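Local structure of regulating synaptic membrane exocytosis protein 2 (Rattus norvegicus, 2BWQ) at residues Arg81-Asp95 / Glu105-Leu119. The protein is a Rab3-interacting molecule that probably takes part in regulating synaptic vesicle exocytosis and neurotransmitter release. Sequence-based numbering, arbitrary orientation.
Sequences RREFRERMLEITLWD and EFLGEILIELETALL. With SO4 (sulfate ion), chain B; SO4 (sulfate ion), chain C.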
loop_
_atom_site.group_PDB
_atom_site.type_symbol
_atom_site.label_atom_id
_atom_site.label_comp_id
_atom_site.label_asym_id
_atom_site.label_seq_id
_atom_site.Cartn_x
_atom_site.Cartn_y
_atom_site.Cartn_z
ATOM N N ARG A 81 -6.439 1.599 -19.169
ATOM C CA ARG A 81 -6.994 0.239 -18.969
ATOM C C ARG A 81 -6.164 -0.823 -19.765
ATOM O O ARG A 81 -5.876 -1.953 -19.286
ATOM C CB ARG A 81 -8.455 0.234 -19.445
ATOM C CG ARG A 81 -9.149 -1.115 -19.404
ATOM C CD ARG A 81 -9.257 -1.632 -18.019
ATOM N NE ARG A 81 -9.695 -3.034 -17.945
ATOM C CZ ARG A 81 -8.972 -4.094 -18.333
ATOM N NH1 ARG A 81 -7.752 -3.961 -18.840
ATOM N NH2 ARG A 81 -9.487 -5.315 -18.208
ATOM N N ARG A 82 -5.765 -0.451 -20.971
ATOM C CA ARG A 82 -5.063 -1.436 -21.799
ATOM C C ARG A 82 -3.725 -1.911 -21.193
ATOM O O ARG A 82 -3.108 -2.876 -21.665
ATOM C CB ARG A 82 -4.834 -0.891 -23.204
ATOM C CG ARG A 82 -3.833 0.207 -23.238
ATOM C CD ARG A 82 -3.704 0.914 -24.577
ATOM N NE ARG A 82 -4.936 1.641 -24.892
ATOM C CZ ARG A 82 -5.474 1.684 -26.115
ATOM N NH1 ARG A 82 -4.993 0.928 -27.058
ATOM N NH2 ARG A 82 -6.561 2.398 -26.341
ATOM N N GLU A 83 -3.235 -1.161 -20.211
ATOM C CA GLU A 83 -1.926 -1.396 -19.622
ATOM C C GLU A 83 -2.063 -2.338 -18.420
ATOM O O GLU A 83 -1.050 -2.739 -17.860
ATOM C CB GLU A 83 -1.361 -0.064 -19.064
ATOM C CG GLU A 83 -0.965 0.951 -20.154
ATOM C CD GLU A 83 -0.683 2.365 -19.598
ATOM O OE1 GLU A 83 -1.072 2.741 -18.439
ATOM O OE2 GLU A 83 -0.007 3.127 -20.341
ATOM N N PHE A 84 -3.265 -2.693 -18.022
ATOM C CA PHE A 84 -3.400 -3.370 -16.704
ATOM C C PHE A 84 -2.697 -4.717 -16.667
ATOM O O PHE A 84 -2.193 -5.043 -15.592
ATOM C CB PHE A 84 -4.866 -3.574 -16.381
ATOM C CG PHE A 84 -5.571 -2.341 -15.844
ATOM C CD1 PHE A 84 -4.957 -1.088 -15.805
ATOM C CD2 PHE A 84 -6.882 -2.469 -15.431
ATOM C CE1 PHE A 84 -5.688 0.030 -15.289
ATOM C CE2 PHE A 84 -7.631 -1.356 -14.956
ATOM C CZ PHE A 84 -7.001 -0.144 -14.893
ATOM N N ARG A 85 -2.611 -5.470 -17.762
ATOM C CA ARG A 85 -1.922 -6.783 -17.717
ATOM C C ARG A 85 -0.446 -6.666 -17.453
ATOM O O ARG A 85 0.203 -7.641 -17.089
ATOM C CB ARG A 85 -2.153 -7.592 -19.004
ATOM C CG ARG A 85 -3.532 -8.200 -19.083
ATOM C CD ARG A 85 -3.714 -9.171 -20.272
ATOM N NE ARG A 85 -5.124 -9.450 -20.578
ATOM C CZ ARG A 85 -5.724 -9.178 -21.742
ATOM N NH1 ARG A 85 -5.048 -8.635 -22.758
ATOM N NH2 ARG A 85 -7.011 -9.472 -21.903
ATOM N N GLU A 86 0.075 -5.459 -17.633
ATOM C CA GLU A 86 1.482 -5.159 -17.500
ATOM C C GLU A 86 1.791 -4.199 -16.346
ATOM O O GLU A 86 2.816 -3.503 -16.363
ATOM C CB GLU A 86 2.007 -4.554 -18.812
ATOM C CG GLU A 86 1.933 -5.486 -20.047
ATOM C CD GLU A 86 2.684 -6.818 -19.902
ATOM O OE1 GLU A 86 3.475 -7.025 -18.944
ATOM O OE2 GLU A 86 2.484 -7.703 -20.770
ATOM N N ARG A 87 0.867 -4.059 -15.389
ATOM C CA ARG A 87 1.093 -3.105 -14.259
ATOM C C ARG A 87 0.754 -3.815 -12.964
ATOM O O ARG A 87 -0.159 -4.675 -12.913
ATOM C CB ARG A 87 0.154 -1.864 -14.337
ATOM C CG ARG A 87 0.389 -1.058 -15.597
ATOM C CD ARG A 87 1.736 -0.419 -15.516
ATOM N NE ARG A 87 1.884 0.631 -16.504
ATOM C CZ ARG A 87 2.468 0.404 -17.657
ATOM N NH1 ARG A 87 2.952 -0.819 -17.939
ATOM N NH2 ARG A 87 2.578 1.387 -18.551
ATOM N N MET A 88 1.486 -3.440 -11.927
ATOM C CA MET A 88 1.226 -3.937 -10.583
ATOM C C MET A 88 1.600 -2.923 -9.548
ATOM O O MET A 88 2.448 -2.057 -9.794
ATOM C CB MET A 88 1.972 -5.245 -10.300
ATOM C CG MET A 88 3.447 -5.109 -10.285
ATOM S SD MET A 88 4.177 -6.763 -10.399
ATOM C CE MET A 88 5.931 -6.312 -10.194
ATOM N N LEU A 89 0.953 -2.996 -8.403
ATOM C CA LEU A 89 1.296 -2.148 -7.278
ATOM C C LEU A 89 2.083 -2.917 -6.262
ATOM O O LEU A 89 1.620 -3.942 -5.753
ATOM C CB LEU A 89 -0.007 -1.656 -6.587
ATOM C CG LEU A 89 -0.823 -0.674 -7.407
ATOM C CD1 LEU A 89 -2.233 -0.571 -6.773
ATOM C CD2 LEU A 89 -0.208 0.721 -7.402
ATOM N N GLU A 90 3.319 -2.481 -6.004
ATOM C CA GLU A 90 4.160 -3.081 -4.960
ATOM C C GLU A 90 4.047 -2.226 -3.715
ATOM O O GLU A 90 4.487 -1.076 -3.668
ATOM C CB GLU A 90 5.621 -3.133 -5.453
ATOM C CG GLU A 90 6.580 -3.683 -4.393
ATOM C CD GLU A 90 7.971 -3.158 -4.634
ATOM O OE1 GLU A 90 8.640 -3.703 -5.488
ATOM O OE2 GLU A 90 8.406 -2.238 -3.891
ATOM N N ILE A 91 3.375 -2.776 -2.724
ATOM C CA ILE A 91 3.039 -2.072 -1.473
ATOM C C ILE A 91 3.824 -2.693 -0.347
ATOM O O ILE A 91 3.705 -3.879 -0.105
ATOM C CB ILE A 91 1.516 -2.176 -1.225
ATOM C CG1 ILE A 91 0.793 -1.560 -2.432
ATOM C CG2 ILE A 91 1.152 -1.484 0.111
ATOM C CD1 ILE A 91 -0.749 -2.002 -2.484
ATOM N N THR A 92 4.683 -1.913 0.288
ATOM C CA THR A 92 5.550 -2.431 1.359
ATOM C C THR A 92 5.384 -1.611 2.592
ATOM O O THR A 92 5.216 -0.386 2.537
ATOM C CB THR A 92 7.038 -2.505 0.912
ATOM O OG1 THR A 92 7.481 -1.218 0.453
ATOM C CG2 THR A 92 7.184 -3.535 -0.200
ATOM N N LEU A 93 5.463 -2.296 3.756
ATOM C CA LEU A 93 5.323 -1.647 5.058
ATOM C C LEU A 93 6.689 -1.739 5.753
ATOM O O LEU A 93 7.353 -2.768 5.692
ATOM C CB LEU A 93 4.269 -2.419 5.856
ATOM C CG LEU A 93 4.025 -1.815 7.255
ATOM C CD1 LEU A 93 3.310 -0.469 7.194
ATOM C CD2 LEU A 93 3.277 -2.818 8.101
ATOM N N TRP A 94 7.048 -0.653 6.459
ATOM C CA TRP A 94 8.376 -0.463 7.047
ATOM C C TRP A 94 8.248 0.109 8.441
ATOM O O TRP A 94 7.356 0.901 8.704
ATOM C CB TRP A 94 9.216 0.517 6.209
ATOM C CG TRP A 94 9.382 0.025 4.833
ATOM C CD1 TRP A 94 8.542 0.300 3.770
ATOM C CD2 TRP A 94 10.403 -0.883 4.326
ATOM N NE1 TRP A 94 8.974 -0.387 2.668
ATOM C CE2 TRP A 94 10.104 -1.104 2.949
ATOM C CE3 TRP A 94 11.534 -1.542 4.878
ATOM C CZ2 TRP A 94 10.870 -1.948 2.115
ATOM C CZ3 TRP A 94 12.315 -2.371 3.994
ATOM C CH2 TRP A 94 11.964 -2.570 2.664
ATOM N N ASP A 95 9.183 -0.293 9.318
ATOM C CA ASP A 95 9.371 0.290 10.665
ATOM C C ASP A 95 10.553 1.233 10.586
ATOM O O ASP A 95 11.692 0.744 10.346
ATOM C CB ASP A 95 9.658 -0.864 11.605
ATOM C CG ASP A 95 9.752 -0.453 13.057
ATOM O OD1 ASP A 95 9.417 0.682 13.432
ATOM O OD2 ASP A 95 10.259 -1.265 13.874
ATOM N N GLU A 105 13.146 -1.694 9.389
ATOM C CA GLU A 105 12.804 -3.083 9.278
ATOM C C GLU A 105 11.647 -3.267 8.309
ATOM O O GLU A 105 10.634 -2.594 8.409
ATOM C CB GLU A 105 12.465 -3.707 10.646
ATOM C CG GLU A 105 12.228 -5.207 10.513
ATOM C CD GLU A 105 11.987 -5.944 11.835
ATOM O OE1 GLU A 105 11.934 -5.287 12.891
ATOM O OE2 GLU A 105 11.871 -7.192 11.807
ATOM N N PHE A 106 11.786 -4.238 7.440
ATOM C CA PHE A 106 10.757 -4.615 6.491
ATOM C C PHE A 106 9.672 -5.345 7.253
ATOM O O PHE A 106 9.952 -6.305 8.001
ATOM C CB PHE A 106 11.394 -5.575 5.491
ATOM C CG PHE A 106 10.421 -6.151 4.511
ATOM C CD1 PHE A 106 9.708 -5.362 3.598
ATOM C CD2 PHE A 106 10.222 -7.522 4.458
ATOM C CE1 PHE A 106 8.875 -5.940 2.651
ATOM C CE2 PHE A 106 9.345 -8.090 3.517
ATOM C CZ PHE A 106 8.683 -7.267 2.593
ATOM N N LEU A 107 8.417 -4.898 7.060
ATOM C CA LEU A 107 7.285 -5.533 7.770
ATOM C C LEU A 107 6.320 -6.240 6.818
ATOM O O LEU A 107 5.240 -6.647 7.211
ATOM C CB LEU A 107 6.495 -4.525 8.597
ATOM C CG LEU A 107 7.259 -3.862 9.762
ATOM C CD1 LEU A 107 6.375 -2.788 10.462
ATOM C CD2 LEU A 107 7.748 -4.919 10.732
ATOM N N GLY A 108 6.641 -6.303 5.525
ATOM C CA GLY A 108 5.824 -7.111 4.638
ATOM C C GLY A 108 5.416 -6.403 3.372
ATOM O O GLY A 108 5.585 -5.198 3.242
ATOM N N GLU A 109 4.951 -7.211 2.424
ATOM C CA GLU A 109 4.660 -6.734 1.082
ATOM C C GLU A 109 3.304 -7.245 0.658
ATOM O O GLU A 109 2.935 -8.396 0.968
ATOM C CB GLU A 109 5.755 -7.278 0.088
ATOM C CG GLU A 109 5.470 -6.901 -1.387
ATOM C CD GLU A 109 6.590 -7.198 -2.290
ATOM O OE1 GLU A 109 7.700 -7.255 -1.813
ATOM O OE2 GLU A 109 6.300 -7.350 -3.466
ATOM N N ILE A 110 2.572 -6.406 -0.046
ATOM C CA ILE A 110 1.373 -6.815 -0.772
ATOM C C ILE A 110 1.612 -6.417 -2.233
ATOM O O ILE A 110 1.972 -5.285 -2.530
ATOM C CB ILE A 110 0.169 -6.026 -0.198
ATOM C CG1 ILE A 110 -0.077 -6.445 1.258
ATOM C CG2 ILE A 110 -1.100 -6.175 -1.073
ATOM C CD1 ILE A 110 -0.698 -5.315 2.048
ATOM N N LEU A 111 1.463 -7.330 -3.155
ATOM C CA LEU A 111 1.761 -7.091 -4.596
ATOM C C LEU A 111 0.452 -7.303 -5.346
ATOM O O LEU A 111 -0.050 -8.453 -5.376
ATOM C CB LEU A 111 2.866 -8.050 -5.093
ATOM C CG LEU A 111 3.377 -7.777 -6.473
ATOM C CD1 LEU A 111 4.058 -6.390 -6.561
ATOM C CD2 LEU A 111 4.411 -8.892 -6.792
ATOM N N ILE A 112 -0.104 -6.244 -5.915
ATOM C CA ILE A 112 -1.444 -6.348 -6.527
ATOM C C ILE A 112 -1.303 -6.185 -8.016
ATOM O O ILE A 112 -0.960 -5.107 -8.501
ATOM C CB ILE A 112 -2.382 -5.272 -5.933
ATOM C CG1 ILE A 112 -2.582 -5.494 -4.433
ATOM C CG2 ILE A 112 -3.767 -5.284 -6.680
ATOM C CD1 ILE A 112 -3.448 -4.423 -3.793
ATOM N N GLU A 113 -1.570 -7.217 -8.763
ATOM C CA GLU A 113 -1.646 -7.154 -10.237
ATOM C C GLU A 113 -2.872 -6.344 -10.656
ATOM O O GLU A 113 -3.992 -6.668 -10.193
ATOM C CB GLU A 113 -1.729 -8.568 -10.851
ATOM C CG GLU A 113 -0.422 -9.337 -10.646
ATOM C CD GLU A 113 0.647 -8.936 -11.603
ATOM O OE1 GLU A 113 0.476 -8.093 -12.495
ATOM O OE2 GLU A 113 1.743 -9.498 -11.431
ATOM N N LEU A 114 -2.702 -5.323 -11.491
ATOM C CA LEU A 114 -3.862 -4.503 -11.860
ATOM C C LEU A 114 -4.959 -5.287 -12.549
ATOM O O LEU A 114 -6.138 -4.970 -12.318
ATOM C CB LEU A 114 -3.471 -3.303 -12.728
ATOM C CG LEU A 114 -3.194 -2.010 -11.957
ATOM C CD1 LEU A 114 -4.550 -1.543 -11.363
ATOM C CD2 LEU A 114 -2.139 -2.182 -10.878
ATOM N N GLU A 115 -4.611 -6.296 -13.361
ATOM C CA GLU A 115 -5.617 -6.934 -14.209
ATOM C C GLU A 115 -6.693 -7.605 -13.387
ATOM O O GLU A 115 -7.790 -7.759 -13.911
ATOM C CB GLU A 115 -4.926 -7.969 -15.103
ATOM C CG GLU A 115 -5.842 -8.713 -16.091
ATOM C CD GLU A 115 -6.325 -7.883 -17.281
ATOM O OE1 GLU A 115 -6.108 -6.638 -17.388
ATOM O OE2 GLU A 115 -6.948 -8.511 -18.185
ATOM N N THR A 116 -6.401 -8.018 -12.173
ATOM C CA THR A 116 -7.451 -8.609 -11.379
ATOM C C THR A 116 -7.708 -7.883 -10.091
ATOM O O THR A 116 -8.292 -8.446 -9.168
ATOM C CB THR A 116 -7.140 -10.107 -11.097
ATOM O OG1 THR A 116 -5.825 -10.201 -10.549
ATOM C CG2 THR A 116 -7.254 -10.966 -12.433
ATOM N N ALA A 117 -7.204 -6.669 -9.955
ATOM C CA ALA A 117 -7.356 -5.912 -8.733
ATOM C C ALA A 117 -8.831 -5.575 -8.463
ATOM O O ALA A 117 -9.678 -5.480 -9.376
ATOM C CB ALA A 117 -6.596 -4.582 -8.880
ATOM N N LEU A 118 -9.119 -5.422 -7.196
ATOM C CA LEU A 118 -10.442 -4.972 -6.724
ATOM C C LEU A 118 -10.617 -3.459 -6.928
ATOM O O LEU A 118 -10.454 -2.679 -5.993
ATOM C CB LEU A 118 -10.609 -5.335 -5.222
ATOM C CG LEU A 118 -10.717 -6.835 -4.943
ATOM C CD1 LEU A 118 -10.397 -7.138 -3.493
ATOM C CD2 LEU A 118 -12.081 -7.343 -5.239
ATOM N N LEU A 119 -10.914 -3.065 -8.149
ATOM C CA LEU A 119 -11.055 -1.641 -8.479
ATOM C C LEU A 119 -12.474 -1.162 -8.253
ATOM O O LEU A 119 -13.079 -0.574 -9.171
ATOM C CB LEU A 119 -10.624 -1.446 -9.944
ATOM C CG LEU A 119 -9.169 -1.876 -10.181
ATOM C CD1 LEU A 119 -8.812 -1.708 -11.656
ATOM C CD2 LEU A 119 -8.200 -1.066 -9.362
HETATM S S SO4 B . -7.434 2.920 -22.498
HETATM O O1 SO4 B . -6.846 1.554 -22.462
HETATM O O2 SO4 B . -8.800 2.850 -22.966
HETATM O O3 SO4 B . -7.436 3.562 -21.188
HETATM O O4 SO4 B . -6.681 3.761 -23.444
HETATM S S SO4 C . -2.917 -1.758 -28.173
HETATM O O1 SO4 C . -2.866 -3.235 -27.945
HETATM O O2 SO4 C . -2.916 -0.998 -26.948
HETATM O O3 SO4 C . -1.552 -1.398 -28.635
HETATM O O4 SO4 C . -3.941 -1.456 -29.137
HETATM O O HOH W 1 -1.761 -7.169 -13.964
#
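Trp-94 and Phe-106 meet near one end of an antiparallel beta hairpin, strands 88-95 and 105-113, in one sheet of the C2 beta-sandwich. The benzene half of the indole lies beneath the Phe-106 side chain, CZ3 against CB at 3.7 Å, with Phe-106 CD1 over one indole face, toward the rim; the ring planes make 58°. Trp-94 NE1 donates to Thr-92 OG1. With an alanine here, Phe-106 would probably lose the surface it rests on and Thr-92 OG1 its indole donor.

The hairpin illustrates how a beta bulge resets a strand pair. Leu-107 and Gly-108 face Leu-93, whose N bonds to Gly-108 O and whose O accepts from Leu-107 N. There Leu-107 points toward strand 88-95, its CB against Leu-93 CD2 (3.7 Å). Gly-108 N lies 3.5 Å above the centre of the Phe-106 ring; at this glycine's backbone angles a CB would run into Leu-107 O.

Beyond the bulge, Leu-89, Ile-91, Ile-110 and Ile-112 form a ridge facing strands 6-14 and 123-127. On the other face, Leu-111, its CG anti to the backbone N (chi1 -172°), lays CD1 across the backbone of Glu-90 and against Met-88 SD.

Past the strands, Phe-84 lies with one face over Arg-81 CA and the opposite side toward Leu-114 CB and Leu-119 CD1, its CE2 3.5 Å from the latter. Glu-115 forms salt bridges through OE1 to Arg-81 NH1 and through OE2 to Arg-85 NE, the latter hydrogen bond weak and bent. A water lies 2.7 Å from Phe-84 O and 2.8 Å from Glu-113 OE1, and accepts from Glu-115 N (3.0 Å).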